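PDB 3M1R: formimidoylglutamase from Bacillus subtilis, which hydrolyses N-formimidoyl-L-glutamate to L-glutamate and formamide in histidine degradation, using two manganese ions per subunit. Local coordinates for residues 245-250 with 257-262. Numbering follows the deposited sequence.
Sequences DMDVLD and CPAIGP. With CA (calcium ion), chain B; CA (calcium ion), chain C; PEG (di(hydroxyethyl)ether), chain E.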
loop_
_atom_site.group_PDB
_atom_site.type_symbol
_atom_site.label_atom_id
_atom_site.label_comp_id
_atom_site.label_asym_id
_atom_site.label_seq_id
_atom_site.Cartn_x
_atom_site.Cartn_y
_atom_site.Cartn_z
ATOM N N ASP D 245 8.940 -12.553 -22.341
ATOM C CA ASP D 245 9.280 -12.365 -20.942
ATOM C C ASP D 245 9.053 -10.888 -20.684
ATOM O O ASP D 245 9.712 -10.035 -21.264
ATOM C CB ASP D 245 10.731 -12.753 -20.702
ATOM C CG ASP D 245 11.177 -12.537 -19.257
ATOM O OD1 ASP D 245 10.629 -11.691 -18.528
ATOM O OD2 ASP D 245 12.100 -13.249 -18.855
HETATM N N MSE D 246 8.082 -10.591 -19.838
HETATM C CA MSE D 246 7.617 -9.217 -19.696
HETATM C C MSE D 246 8.689 -8.299 -19.131
HETATM O O MSE D 246 8.586 -7.083 -19.256
HETATM C CB MSE D 246 6.327 -9.152 -18.858
HETATM C CG MSE D 246 5.106 -9.769 -19.564
HETATM SE SE MSE D 246 4.537 -8.849 -21.224
HETATM C CE MSE D 246 3.746 -7.275 -20.366
ATOM N N ASP D 247 9.742 -8.866 -18.543
ATOM C CA ASP D 247 10.769 -8.002 -17.972
ATOM C C ASP D 247 11.679 -7.391 -19.034
ATOM O O ASP D 247 12.541 -6.579 -18.715
ATOM C CB ASP D 247 11.550 -8.666 -16.822
ATOM C CG ASP D 247 12.436 -9.795 -17.287
ATOM O OD1 ASP D 247 12.867 -9.794 -18.478
ATOM O OD2 ASP D 247 12.702 -10.684 -16.444
ATOM N N VAL D 248 11.442 -7.738 -20.295
ATOM C CA VAL D 248 12.055 -7.015 -21.409
ATOM C C VAL D 248 11.580 -5.552 -21.399
ATOM O O VAL D 248 12.251 -4.659 -21.910
ATOM C CB VAL D 248 11.686 -7.670 -22.762
ATOM C CG1 VAL D 248 10.254 -7.287 -23.195
ATOM C CG2 VAL D 248 12.680 -7.283 -23.836
ATOM N N LEU D 249 10.411 -5.318 -20.808
ATOM C CA LEU D 249 9.851 -3.978 -20.749
ATOM C C LEU D 249 10.539 -3.179 -19.669
ATOM O O LEU D 249 10.983 -3.728 -18.672
ATOM C CB LEU D 249 8.345 -4.014 -20.450
ATOM C CG LEU D 249 7.461 -4.590 -21.545
ATOM C CD1 LEU D 249 6.094 -4.974 -20.983
ATOM C CD2 LEU D 249 7.316 -3.608 -22.736
ATOM N N ASP D 250 10.613 -1.875 -19.893
ATOM C CA ASP D 250 11.158 -0.930 -18.947
ATOM C C ASP D 250 10.343 -0.914 -17.664
ATOM O O ASP D 250 9.103 -1.035 -17.694
ATOM C CB ASP D 250 11.144 0.465 -19.565
ATOM C CG ASP D 250 11.895 1.483 -18.727
ATOM O OD1 ASP D 250 13.132 1.605 -18.891
ATOM O OD2 ASP D 250 11.247 2.161 -17.912
ATOM N N CYS D 257 7.173 -6.916 -12.794
ATOM C CA CYS D 257 8.067 -8.047 -13.078
ATOM C C CYS D 257 9.089 -8.192 -11.952
ATOM O O CYS D 257 9.592 -7.190 -11.439
ATOM C CB CYS D 257 8.808 -7.851 -14.402
ATOM S SG CYS D 257 7.722 -7.672 -15.853
ATOM N N PRO D 258 9.421 -9.436 -11.576
ATOM C CA PRO D 258 10.434 -9.553 -10.524
ATOM C C PRO D 258 11.696 -8.754 -10.835
ATOM O O PRO D 258 12.062 -7.890 -10.039
ATOM C CB PRO D 258 10.691 -11.067 -10.455
ATOM C CG PRO D 258 9.332 -11.671 -10.907
ATOM C CD PRO D 258 8.927 -10.754 -12.024
ATOM N N ALA D 259 12.332 -8.991 -11.977
ATOM C CA ALA D 259 13.572 -8.280 -12.279
ATOM C C ALA D 259 13.321 -6.981 -13.044
ATOM O O ALA D 259 13.369 -6.967 -14.260
ATOM C CB ALA D 259 14.549 -9.186 -13.046
ATOM N N ILE D 260 13.050 -5.895 -12.324
ATOM C CA ILE D 260 12.829 -4.586 -12.943
ATOM C C ILE D 260 14.129 -3.781 -12.986
ATOM O O ILE D 260 15.024 -3.979 -12.168
ATOM C CB ILE D 260 11.787 -3.724 -12.175
ATOM C CG1 ILE D 260 12.157 -3.631 -10.697
ATOM C CG2 ILE D 260 10.369 -4.264 -12.340
ATOM C CD1 ILE D 260 11.230 -2.730 -9.914
ATOM N N GLY D 261 14.197 -2.861 -13.943
ATOM C CA GLY D 261 15.274 -1.911 -14.076
ATOM C C GLY D 261 14.961 -0.991 -15.241
ATOM O O GLY D 261 14.057 -1.266 -16.037
ATOM N N PRO D 262 15.707 0.108 -15.356
ATOM C CA PRO D 262 15.562 1.057 -16.465
ATOM C C PRO D 262 16.251 0.537 -17.723
ATOM O O PRO D 262 17.022 -0.423 -17.659
ATOM C CB PRO D 262 16.289 2.290 -15.931
ATOM C CG PRO D 262 17.428 1.694 -15.139
ATOM C CD PRO D 262 16.838 0.459 -14.474
HETATM CA CA CA B . 14.102 -11.804 -18.143
HETATM CA CA CA C . 14.387 -14.247 -18.433
HETATM C C1 PEG E . 18.657 -8.036 -14.253
HETATM O O1 PEG E . 18.544 -9.044 -13.272
HETATM C C2 PEG E . 18.136 -6.665 -13.759
HETATM O O2 PEG E . 17.018 -6.203 -14.510
HETATM C C3 PEG E . 16.870 -6.386 -15.915
HETATM C C4 PEG E . 15.565 -7.166 -16.197
HETATM O O4 PEG E . 14.480 -6.400 -16.674
HETATM O O HOH W 1 11.774 -10.924 -13.878
HETATM O O HOH W 2 12.782 -3.869 -16.214
#
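Cys257 packs against the peptide joining Met246 to Asp247: its SG lies 3.5 Å from Met246 C and also touches Met246 CB, while Cys257 CB meets Asp247 CB at 3.7 Å. A chi1 of -59° sets the sulfur beside its own backbone N and directs it over that peptide, just beyond the C-terminal end of strand 239-245. The selenomethionine chain, bent at chi2 and chi3, runs off instead toward Ala304 and Val308 of helix 300-318.

Asp247 CB points toward 257-262, yet its carboxylate is committed to metal. With chi1 at 69°, CG sits between backbone N and carbonyl carbon, and both oxygens chelate one calcium, OD1 at 2.4 Å and OD2 at 2.5 Å. Asp245 OD2 bridges this ion and the second calcium; Asn130, Asp153, His155 and Asp157 complete this arginase-family dinuclear centre, where calcium probably occupies the manganese positions. Water 1 donates to Asp247 OD2 (2.7 Å) and accepts from Ala259 N (2.8 Å). Gly261 N donates to water 2, which lies near Leu249 O, its own protons unassigned. The di(hydroxyethyl)ether O4 sits close to Asp247 O and 2.7 Å from Ala259 O, its single proton assignable to neither. At the far end Asp250 OD1 approaches Pro262 CA at 3.5 Å, but its carboxylate is held by Ser252 and Gly264.

Because water 1 ties Ala259 to a metal-ligand oxygen, the position of 257-262 is probably coupled to that of Asp247.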